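Local coordinates for protein mannan endo-1,4-beta-mannosidase (Mytilus edulis, PDB 2C0H) that hydrolyses internal beta-1,4-mannosidic linkages in the backbones of mannans, galactomannans and glucomannans as a monomeric family 5 glycoside hydrolase, at residues 71-76 with 84-89. The protein carries 3 engineered substitutions. Sequence-based numbering, arbitrary orientation.
Sequences ESTPEF and GIDNTL
Glu75 and Gly84 join the two segments through one direct hydrogen bond, Glu75 N to Gly84 O, at 3.0 Å; it is nearly straight at the hydrogen (160°), with the donor tilted out of the carbonyl plane. CB and CG of Glu75 also lie close to this carbonyl, and CB of Pro74, whose preceding peptide bond is cis, is 3.7 Å from Gly84 O.

The rest of the polar contact runs through a water. The side chain of Glu75 bends at its second torsion (chi2 -52°), which turns the carboxylate toward Asp86, and the water donates to Glu75 OE2 at 2.8 Å and to Asp86 OD1 at 2.7 Å while accepting from Asp86 N. The two carboxylates stand almost perpendicular, with Glu75 OE2 and Asp86 OD1 4.2 Å apart; the shared water probably eases their mutual repulsion, and His37 gives Glu75 OE2 a further, weak bond. Asp86 OD2 accepts the backbone N of Thr88 from above the carboxylate plane, forming an Asx turn, and also the backbone N of His37. Replacing Asp86 by an alanine removes both oxygens and is likely to leave Thr88 N and His37 N without this acceptor and the water less firmly held, one of its three partners lost.

The van der Waals contact is modest. The methyl CG2 of Thr73 rests 3.7 Å from Asp86 OD1 and reaches loosely to Leu89 CD1, while its hydroxyl bonds to His67 ND1. The apolar pair is Pro74 CB with Ile85 CG2, at 4.1 Å.

The contact closes the base of an excursion between barrel strand 61-68 and helix 89-102, in which strands 75-76 and 82-84 form a short, weakly bonded antiparallel hairpin at the periphery of the TIM barrel. Helix 131-149 packs alongside, Ala141 touching both Pro74 and Ile85, and Met145 meeting Leu89 at the start of helix 89-102.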
ATOM      1  N   GLU A  71     -15.697  -0.051  -9.019  1.00 18.04           N
ATOM      2  CA  GLU A  71     -17.145  -0.176  -8.761  1.00 18.48           C
ATOM      3  C   GLU A  71     -17.927   1.156  -8.737  1.00 18.70           C
ATOM      4  O   GLU A  71     -19.025   1.234  -9.305  1.00 19.70           O
ATOM      5  CB  GLU A  71     -17.383  -0.911  -7.426  1.00 19.13           C
ATOM      6  CG  GLU A  71     -17.007  -2.403  -7.420  1.00 21.17           C
ATOM      7  CD  GLU A  71     -15.594  -2.727  -6.932  1.00 23.85           C
ATOM      8  OE1 GLU A  71     -15.419  -3.800  -6.300  1.00 24.09           O
ATOM      9  OE2 GLU A  71     -14.652  -1.951  -7.199  1.00 20.32           O
ATOM     10  N   SER A  72     -17.395   2.179  -8.060  1.00 17.64           N
ATOM     11  CA  SER A  72     -18.075   3.484  -7.918  1.00 17.86           C
ATOM     12  C   SER A  72     -17.234   4.687  -8.360  1.00 17.15           C
ATOM     13  O   SER A  72     -17.792   5.710  -8.746  1.00 17.23           O
ATOM     14  CB  SER A  72     -18.620   3.690  -6.493  1.00 18.86           C
ATOM     15  OG  SER A  72     -17.591   3.844  -5.542  1.00 22.81           O
ATOM     16  N   THR A  73     -15.909   4.563  -8.298  1.00 15.65           N
ATOM     17  CA  THR A  73     -14.974   5.607  -8.741  1.00 15.94           C
ATOM     18  C   THR A  73     -13.766   4.932  -9.417  1.00 15.07           C
ATOM     19  O   THR A  73     -13.438   3.800  -9.115  1.00 14.04           O
ATOM     20  CB  THR A  73     -14.476   6.494  -7.566  1.00 15.82           C
ATOM     21  OG1 THR A  73     -13.609   5.728  -6.712  1.00 17.52           O
ATOM     22  CG2 THR A  73     -15.646   7.067  -6.731  1.00 17.01           C
ATOM     23  N   PRO A  74     -13.118   5.596 -10.390  1.00 14.12           N
ATOM     24  CA  PRO A  74     -13.500   6.840 -11.038  1.00 15.04           C
ATOM     25  C   PRO A  74     -14.652   6.615 -12.012  1.00 15.70           C
ATOM     26  O   PRO A  74     -15.251   5.544 -12.002  1.00 15.73           O
ATOM     27  CB  PRO A  74     -12.213   7.223 -11.773  1.00 14.18           C
ATOM     28  CG  PRO A  74     -11.610   5.965 -12.139  1.00 14.61           C
ATOM     29  CD  PRO A  74     -11.882   5.043 -10.970  1.00 14.22           C
ATOM     30  N   GLU A  75     -14.952   7.604 -12.862  1.00 16.17           N
ATOM     31  CA  GLU A  75     -16.001   7.460 -13.870  1.00 16.30           C
ATOM     32  C   GLU A  75     -15.452   6.879 -15.183  1.00 16.30           C
ATOM     33  O   GLU A  75     -14.468   7.394 -15.715  1.00 17.08           O
ATOM     34  CB  GLU A  75     -16.657   8.818 -14.138  1.00 17.54           C
ATOM     35  CG  GLU A  75     -17.245   9.497 -12.899  1.00 20.74           C
ATOM     36  CD  GLU A  75     -18.199   8.596 -12.108  1.00 26.68           C
ATOM     37  OE1 GLU A  75     -19.304   8.308 -12.624  1.00 31.60           O
ATOM     38  OE2 GLU A  75     -17.859   8.183 -10.963  1.00 31.98           O
ATOM     39  N   PHE A  76     -16.083   5.817 -15.683  1.00 15.43           N
ATOM     40  CA  PHE A  76     -15.680   5.122 -16.927  1.00 15.40           C
ATOM     41  C   PHE A  76     -16.692   5.335 -18.051  1.00 15.72           C
ATOM     42  O   PHE A  76     -17.910   5.359 -17.805  1.00 16.45           O
ATOM     43  CB  PHE A  76     -15.558   3.611 -16.696  1.00 15.47           C
ATOM     44  CG  PHE A  76     -14.408   3.206 -15.827  1.00 15.17           C
ATOM     45  CD1 PHE A  76     -13.204   2.794 -16.387  1.00 15.17           C
ATOM     46  CD2 PHE A  76     -14.529   3.221 -14.446  1.00 14.96           C
ATOM     47  CE1 PHE A  76     -12.138   2.407 -15.593  1.00 15.72           C
ATOM     48  CE2 PHE A  76     -13.460   2.836 -13.650  1.00 14.61           C
ATOM     49  CZ  PHE A  76     -12.277   2.437 -14.221  1.00 15.46           C
ATOM     50  N   GLY A  84     -13.405  11.089 -15.901  1.00 16.12           N
ATOM     51  CA  GLY A  84     -13.276  12.067 -14.847  1.00 16.86           C
ATOM     52  C   GLY A  84     -13.592  11.441 -13.517  1.00 17.26           C
ATOM     53  O   GLY A  84     -13.562  10.218 -13.383  1.00 16.77           O
ATOM     54  N   ILE A  85     -13.864  12.308 -12.547  1.00 18.69           N
ATOM     55  CA  ILE A  85     -14.256  11.910 -11.209  1.00 19.47           C
ATOM     56  C   ILE A  85     -15.495  12.687 -10.790  1.00 19.91           C
ATOM     57  O   ILE A  85     -15.752  13.812 -11.255  1.00 20.42           O
ATOM     58  CB  ILE A  85     -13.096  12.119 -10.198  1.00 19.59           C
ATOM     59  CG1 ILE A  85     -12.629  13.583 -10.174  1.00 20.81           C
ATOM     60  CG2 ILE A  85     -11.946  11.169 -10.532  1.00 19.98           C
ATOM     61  CD1 ILE A  85     -11.485  13.844  -9.219  1.00 20.59           C
ATOM     62  N   ASP A  86     -16.279  12.090  -9.905  1.00 20.82           N
ATOM     63  CA  ASP A  86     -17.509  12.727  -9.488  1.00 21.19           C
ATOM     64  C   ASP A  86     -17.206  13.911  -8.559  1.00 21.27           C
ATOM     65  O   ASP A  86     -16.122  13.989  -7.958  1.00 20.83           O
ATOM     66  CB  ASP A  86     -18.429  11.720  -8.833  1.00 21.86           C
ATOM     67  CG  ASP A  86     -17.962  11.335  -7.479  1.00 23.69           C
ATOM     68  OD1 ASP A  86     -17.192  10.352  -7.385  1.00 27.25           O
ATOM     69  OD2 ASP A  86     -18.350  12.037  -6.521  1.00 26.27           O
ATOM     70  N   ASN A  87     -18.157  14.838  -8.469  1.00 21.33           N
ATOM     71  CA  ASN A  87     -17.890  16.147  -7.868  1.00 21.19           C
ATOM     72  C   ASN A  87     -17.777  16.200  -6.342  1.00 20.46           C
ATOM     73  O   ASN A  87     -17.504  17.264  -5.789  1.00 20.91           O
ATOM     74  CB  ASN A  87     -18.883  17.212  -8.367  1.00 22.40           C
ATOM     75  CG  ASN A  87     -20.322  16.903  -8.021  1.00 24.49           C
ATOM     76  OD1 ASN A  87     -20.612  16.181  -7.063  1.00 29.31           O
ATOM     77  ND2 ASN A  87     -21.247  17.466  -8.806  1.00 29.72           N
ATOM     78  N   THR A  88     -17.969  15.072  -5.666  1.00 19.47           N
ATOM     79  CA  THR A  88     -17.696  15.017  -4.232  1.00 19.26           C
ATOM     80  C   THR A  88     -16.556  14.067  -3.860  1.00 18.04           C
ATOM     81  O   THR A  88     -16.284  13.886  -2.670  1.00 17.69           O
ATOM     82  CB  THR A  88     -18.967  14.669  -3.415  1.00 19.87           C
ATOM     83  OG1 THR A  88     -19.504  13.432  -3.882  1.00 22.19           O
ATOM     84  CG2 THR A  88     -20.005  15.762  -3.561  1.00 21.59           C
ATOM     85  N   LEU A  89     -15.852  13.478  -4.832  1.00 16.64           N
ATOM     86  CA  LEU A  89     -14.725  12.588  -4.484  1.00 16.44           C
ATOM     87  C   LEU A  89     -13.645  13.337  -3.708  1.00 15.84           C
ATOM     88  O   LEU A  89     -13.236  12.918  -2.624  1.00 14.35           O
ATOM     89  CB  LEU A  89     -14.121  11.908  -5.723  1.00 16.20           C
ATOM     90  CG  LEU A  89     -12.900  10.999  -5.480  1.00 15.39           C
ATOM     91  CD1 LEU A  89     -13.219   9.909  -4.432  1.00 14.95           C
ATOM     92  CD2 LEU A  89     -12.375  10.359  -6.763  1.00 17.52           C
TER
HETATM   93  O   HOH W   1     -15.821   9.271  -9.420  1.00 25.11           O